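Local coordinates for protein salt-tolerant glutaminase (Micrococcus luteus, PDB 3IH8) that probably hydrolyses L-glutamine to L-glutamate and ammonium, as a salt-tolerant enzyme of the glutaminase family, at residues 247-252 against 294-299; 332-337 against 413-418. All coordinates share one frame; numbering follows the deposited sequence.

Contact 1 (247-252 against 294-299)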
loop_
_atom_site.group_PDB
_atom_site.type_symbol
_atom_site.label_atom_id
_atom_site.label_comp_id
_atom_site.label_asym_id
_atom_site.label_seq_id
_atom_site.Cartn_x
_atom_site.Cartn_y
_atom_site.Cartn_z
ATOM N N GLY A 247 -6.688 8.232 -8.418
ATOM C CA GLY A 247 -6.029 7.192 -9.193
ATOM C C GLY A 247 -4.657 7.656 -9.657
ATOM O O GLY A 247 -3.644 7.000 -9.398
ATOM N N GLN A 248 -4.623 8.795 -10.340
ATOM C CA GLN A 248 -3.369 9.360 -10.824
ATOM C C GLN A 248 -2.404 9.624 -9.665
ATOM O O GLN A 248 -1.198 9.410 -9.788
ATOM C CB GLN A 248 -3.640 10.662 -11.596
ATOM C CG GLN A 248 -2.384 11.428 -12.016
ATOM C CD GLN A 248 -1.793 12.270 -10.884
ATOM O OE1 GLN A 248 -0.572 12.384 -10.752
ATOM N NE2 GLN A 248 -2.661 12.873 -10.073
ATOM N N TRP A 249 -2.942 10.084 -8.540
ATOM C CA TRP A 249 -2.120 10.384 -7.373
ATOM C C TRP A 249 -1.516 9.113 -6.767
ATOM O O TRP A 249 -0.348 9.099 -6.381
ATOM C CB TRP A 249 -2.957 11.142 -6.329
ATOM C CG TRP A 249 -2.215 11.454 -5.049
ATOM C CD1 TRP A 249 -2.075 10.640 -3.955
ATOM C CD2 TRP A 249 -1.484 12.653 -4.750
ATOM N NE1 TRP A 249 -1.300 11.261 -2.997
ATOM C CE2 TRP A 249 -0.926 12.495 -3.461
ATOM C CE3 TRP A 249 -1.244 13.841 -5.450
ATOM C CZ2 TRP A 249 -0.143 13.486 -2.855
ATOM C CZ3 TRP A 249 -0.462 14.829 -4.843
ATOM C CH2 TRP A 249 0.078 14.640 -3.558
ATOM N N LEU A 250 -2.305 8.042 -6.690
ATOM C CA LEU A 250 -1.804 6.788 -6.134
ATOM C C LEU A 250 -0.639 6.327 -6.998
ATOM O O LEU A 250 0.434 5.986 -6.501
ATOM C CB LEU A 250 -2.896 5.709 -6.152
ATOM C CG LEU A 250 -2.788 4.540 -5.148
ATOM C CD1 LEU A 250 -3.597 3.366 -5.667
ATOM C CD2 LEU A 250 -1.345 4.115 -4.922
ATOM N N ALA A 251 -0.856 6.346 -8.308
ATOM C CA ALA A 251 0.162 5.880 -9.243
ATOM C C ALA A 251 1.448 6.701 -9.248
ATOM O O ALA A 251 2.534 6.161 -9.038
ATOM C CB ALA A 251 -0.420 5.813 -10.667
ATOM N N ASP A 252 1.313 8.004 -9.462
ATOM C CA ASP A 252 2.466 8.886 -9.547
ATOM C C ASP A 252 3.122 9.378 -8.260
ATOM O O ASP A 252 4.278 9.793 -8.292
ATOM C CB ASP A 252 2.102 10.069 -10.449
ATOM C CG ASP A 252 1.822 9.629 -11.885
ATOM O OD1 ASP A 252 1.123 10.380 -12.602
ATOM O OD2 ASP A 252 2.308 8.533 -12.287
ATOM N N ALA A 294 5.543 19.097 -3.175
ATOM C CA ALA A 294 6.560 18.608 -2.235
ATOM C C ALA A 294 6.365 17.113 -1.962
ATOM O O ALA A 294 7.338 16.386 -1.769
ATOM C CB ALA A 294 6.502 19.401 -0.913
ATOM N N CYS A 295 5.112 16.657 -1.931
ATOM C CA CYS A 295 4.826 15.233 -1.705
ATOM C C CYS A 295 5.295 14.445 -2.929
ATOM O O CYS A 295 5.885 13.373 -2.817
ATOM C CB CYS A 295 3.318 14.996 -1.487
ATOM S SG CYS A 295 2.671 15.497 0.154
ATOM N N ARG A 296 5.038 15.002 -4.100
ATOM C CA ARG A 296 5.442 14.373 -5.342
ATOM C C ARG A 296 6.974 14.249 -5.387
ATOM O O ARG A 296 7.504 13.228 -5.844
ATOM C CB ARG A 296 4.917 15.205 -6.517
ATOM C CG ARG A 296 5.276 14.675 -7.892
ATOM C CD ARG A 296 4.682 15.540 -9.006
ATOM N NE ARG A 296 3.228 15.396 -9.137
ATOM C CZ ARG A 296 2.325 16.103 -8.462
ATOM N NH1 ARG A 296 2.704 17.023 -7.588
ATOM N NH2 ARG A 296 1.031 15.889 -8.668
ATOM N N ARG A 297 7.682 15.274 -4.904
ATOM C CA ARG A 297 9.150 15.248 -4.900
ATOM C C ARG A 297 9.717 14.197 -3.958
ATOM O O ARG A 297 10.611 13.429 -4.336
ATOM C CB ARG A 297 9.727 16.624 -4.530
ATOM C CG ARG A 297 9.636 17.636 -5.656
ATOM C CD ARG A 297 10.364 17.112 -6.886
ATOM N NE ARG A 297 11.778 16.854 -6.602
ATOM C CZ ARG A 297 12.650 17.791 -6.235
ATOM N NH1 ARG A 297 12.259 19.054 -6.105
ATOM N NH2 ARG A 297 13.915 17.471 -6.002
ATOM N N LEU A 298 9.201 14.168 -2.734
ATOM C CA LEU A 298 9.654 13.193 -1.752
ATOM C C LEU A 298 9.447 11.793 -2.317
ATOM O O LEU A 298 10.311 10.929 -2.193
ATOM C CB LEU A 298 8.865 13.340 -0.440
ATOM C CG LEU A 298 9.077 14.609 0.396
ATOM C CD1 LEU A 298 8.029 14.666 1.493
ATOM C CD2 LEU A 298 10.484 14.616 1.006
ATOM N N SER A 299 8.297 11.570 -2.943
ATOM C CA SER A 299 8.005 10.259 -3.504
ATOM C C SER A 299 9.068 9.826 -4.511
ATOM O O SER A 299 9.659 8.757 -4.388
ATOM C CB SER A 299 6.635 10.261 -4.181
ATOM O OG SER A 299 6.467 9.067 -4.926
#
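W249 and C295 meet between two short helical runs, 247-252 and 294-299, whose axes come no nearer than 11.1 Å and whose N-to-C directions differ by 34°. At that spacing the backbones stay well apart and long side chains do the bridging. The indole of W249 spans most of the gap: with CG anti to the backbone N (chi1 178°), the six-membered ring reaches the other helix and its CH2 lies 3.9 Å from CB of C295. That approach is oblique to the ring. The NE1 end serves another purpose, bonding to the carbonyl of I255. The guanidinium of R296 comes in beside the same ring, also obliquely, with NH2 4.2 Å from CZ3 of W249. Both helices belong to the glutaminase domain, of the beta-lactamase clan; helix 289-302 packs on strands 40-44 and 273-278 of its antiparallel sheet, while helix 246-252 precedes strand 257-259, outermost in that sheet within the chain. Farther along, S299 OG stands 4.1 Å from the D252 carbonyl O, yet its one proton goes to, or is shared between, the carbonyls of V253 and L304. At the partly exposed border, D252 and R296 put opposite charges near one another without pairing: OD1 to NE is 6.4 Å.

Contact 2 (332-337 against 413-418)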
loop_
_atom_site.group_PDB
_atom_site.type_symbol
_atom_site.label_atom_id
_atom_site.label_comp_id
_atom_site.label_asym_id
_atom_site.label_seq_id
_atom_site.Cartn_x
_atom_site.Cartn_y
_atom_site.Cartn_z
ATOM N N GLN A 332 13.295 -11.818 14.926
ATOM C CA GLN A 332 13.473 -10.389 15.163
ATOM C C GLN A 332 12.499 -9.552 14.338
ATOM O O GLN A 332 11.834 -10.069 13.438
ATOM C CB GLN A 332 14.903 -9.990 14.807
ATOM C CG GLN A 332 15.165 -9.961 13.312
ATOM C CD GLN A 332 16.616 -9.751 12.993
ATOM O OE1 GLN A 332 17.364 -9.238 13.816
ATOM N NE2 GLN A 332 17.028 -10.134 11.787
ATOM N N GLY A 333 12.426 -8.261 14.655
ATOM C CA GLY A 333 11.557 -7.350 13.929
ATOM C C GLY A 333 10.093 -7.349 14.326
ATOM O O GLY A 333 9.716 -7.856 15.384
ATOM N N VAL A 334 9.272 -6.752 13.465
ATOM C CA VAL A 334 7.830 -6.670 13.671
ATOM C C VAL A 334 7.214 -7.839 12.914
ATOM O O VAL A 334 7.118 -7.812 11.685
ATOM C CB VAL A 334 7.273 -5.334 13.135
ATOM C CG1 VAL A 334 5.742 -5.348 13.158
ATOM C CG2 VAL A 334 7.814 -4.183 13.976
ATOM N N ILE A 335 6.806 -8.866 13.657
ATOM C CA ILE A 335 6.248 -10.070 13.056
ATOM C C ILE A 335 4.739 -10.104 12.854
ATOM O O ILE A 335 3.958 -10.057 13.806
ATOM C CB ILE A 335 6.643 -11.338 13.869
ATOM C CG1 ILE A 335 8.168 -11.423 14.014
ATOM C CG2 ILE A 335 6.115 -12.598 13.176
ATOM C CD1 ILE A 335 8.907 -11.486 12.701
ATOM N N ARG A 336 4.351 -10.194 11.587
ATOM C CA ARG A 336 2.956 -10.297 11.198
ATOM C C ARG A 336 2.968 -11.464 10.224
ATOM O O ARG A 336 3.885 -12.285 10.260
ATOM C CB ARG A 336 2.480 -9.019 10.505
ATOM C CG ARG A 336 2.626 -7.773 11.363
ATOM C CD ARG A 336 1.711 -6.649 10.887
ATOM N NE ARG A 336 0.307 -6.947 11.172
ATOM C CZ ARG A 336 -0.721 -6.231 10.729
ATOM N NH1 ARG A 336 -0.509 -5.164 9.972
ATOM N NH2 ARG A 336 -1.962 -6.583 11.040
ATOM N N PHE A 337 1.982 -11.537 9.340
ATOM C CA PHE A 337 1.940 -12.640 8.398
ATOM C C PHE A 337 3.262 -12.897 7.668
ATOM O O PHE A 337 3.792 -14.012 7.714
ATOM C CB PHE A 337 0.839 -12.429 7.354
ATOM C CG PHE A 337 0.790 -13.512 6.326
ATOM C CD1 PHE A 337 0.160 -14.728 6.606
ATOM C CD2 PHE A 337 1.440 -13.355 5.099
ATOM C CE1 PHE A 337 0.183 -15.775 5.677
ATOM C CE2 PHE A 337 1.470 -14.392 4.168
ATOM C CZ PHE A 337 0.838 -15.608 4.460
ATOM N N ARG A 413 14.918 -10.603 20.381
ATOM C CA ARG A 413 15.115 -9.550 19.387
ATOM C C ARG A 413 13.848 -9.127 18.643
ATOM O O ARG A 413 13.868 -8.195 17.841
ATOM C CB ARG A 413 16.189 -9.989 18.387
ATOM C CG ARG A 413 17.599 -10.006 18.965
ATOM C CD ARG A 413 18.174 -8.602 19.033
ATOM N NE ARG A 413 19.447 -8.550 19.745
ATOM C CZ ARG A 413 20.290 -7.526 19.682
ATOM N NH1 ARG A 413 19.995 -6.473 18.932
ATOM N NH2 ARG A 413 21.422 -7.547 20.373
ATOM N N VAL A 414 12.748 -9.811 18.916
ATOM C CA VAL A 414 11.481 -9.498 18.277
ATOM C C VAL A 414 10.809 -8.336 19.008
ATOM O O VAL A 414 10.589 -8.393 20.212
ATOM C CB VAL A 414 10.552 -10.731 18.284
ATOM C CG1 VAL A 414 9.204 -10.369 17.723
ATOM C CG2 VAL A 414 11.174 -11.851 17.470
ATOM N N ASP A 415 10.489 -7.277 18.268
ATOM C CA ASP A 415 9.858 -6.094 18.842
ATOM C C ASP A 415 8.421 -6.348 19.275
ATOM O O ASP A 415 8.014 -5.963 20.374
ATOM C CB ASP A 415 9.872 -4.946 17.834
ATOM C CG ASP A 415 11.278 -4.514 17.454
ATOM O OD1 ASP A 415 12.026 -4.074 18.350
ATOM O OD2 ASP A 415 11.636 -4.609 16.261
ATOM N N ARG A 416 7.649 -6.976 18.394
ATOM C CA ARG A 416 6.256 -7.298 18.681
ATOM C C ARG A 416 5.678 -8.205 17.613
ATOM O O ARG A 416 6.211 -8.299 16.512
ATOM C CB ARG A 416 5.417 -6.034 18.764
ATOM C CG ARG A 416 5.594 -5.124 17.596
ATOM C CD ARG A 416 4.389 -4.228 17.450
ATOM N NE ARG A 416 4.744 -2.958 16.832
ATOM C CZ ARG A 416 3.906 -2.216 16.121
ATOM N NH1 ARG A 416 2.658 -2.618 15.930
ATOM N NH2 ARG A 416 4.316 -1.064 15.601
ATOM N N ILE A 417 4.577 -8.867 17.944
ATOM C CA ILE A 417 3.940 -9.767 17.002
ATOM C C ILE A 417 2.421 -9.627 17.079
ATOM O O ILE A 417 1.844 -9.579 18.164
ATOM C CB ILE A 417 4.364 -11.232 17.284
ATOM C CG1 ILE A 417 3.891 -12.141 16.158
ATOM C CG2 ILE A 417 3.799 -11.694 18.615
ATOM C CD1 ILE A 417 4.399 -13.560 16.287
ATOM N N ASP A 418 1.778 -9.539 15.921
ATOM C CA ASP A 418 0.328 -9.408 15.879
ATOM C C ASP A 418 -0.340 -10.763 16.136
ATOM O O ASP A 418 0.316 -11.795 16.122
ATOM C CB ASP A 418 -0.106 -8.820 14.527
ATOM C CG ASP A 418 0.133 -9.765 13.354
ATOM O OD1 ASP A 418 1.092 -10.561 13.388
ATOM O OD2 ASP A 418 -0.641 -9.690 12.375
HETATM O O HOH W 1 -3.181 -7.825 13.296
#
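R336 and D418 form a salt bridge, NE to OD2 at 3.1 Å. The hydrogen bond is fairly straight, 161° at the hydrogen; OD2 lies near the guanidinium plane, but NE meets it from well above the carboxylate plane, the two planes being almost perpendicular. A water bridges R336 NH2 and D418 OD2, and R336 NH1 pairs with D308 of the second subunit. D418 OD1 takes the N-H of G421, an N-cap for helix 419-433. Next come parallel strand bonds: D418 N to I335 O at 3.1 Å, I335 N to R416 O at 3.0 Å, and D415 N to G333 O at 3.0 Å. The register slips by one residue between G333 and V334, a beta bulge in which D415 is the extra residue, its N still bonded to G333. On the apolar face, CG1 of I417 packs 3.7 Å from CB of I335, whose CG1 is 4.0 Å from CG1 of V414. On the other face, V334 CG1 lies over the R416 guanidinium, whose NH2 bonds to the carbonyl of T383 of the second subunit. This pairing belongs to the mixed sheet of the STAS domain; each strand runs directly into a helix, 337-348 or 419-433, and I417 leans on I425 of the latter.

Contacts 1 and 2 lie in different domains, their centres 30 Å apart and their nearest atoms about 18 Å. They share no element: contact 1 uses helices 246-252 and 289-302, contact 2 strands 334-335 and 406-417. Both are partly buried and both touch the second subunit. Contact 1 joins its helices through sparse side-chain bridges, with 217 Å² buried and no hydrogen bonds between its segments. Contact 2 buries 534 Å² and knits its strands mainly by backbone bonding. Its arginines pair with acids or a carbonyl of the second subunit, whereas contact 1 meets that subunit mostly through apolar packing and a weak, long ion pair from D252.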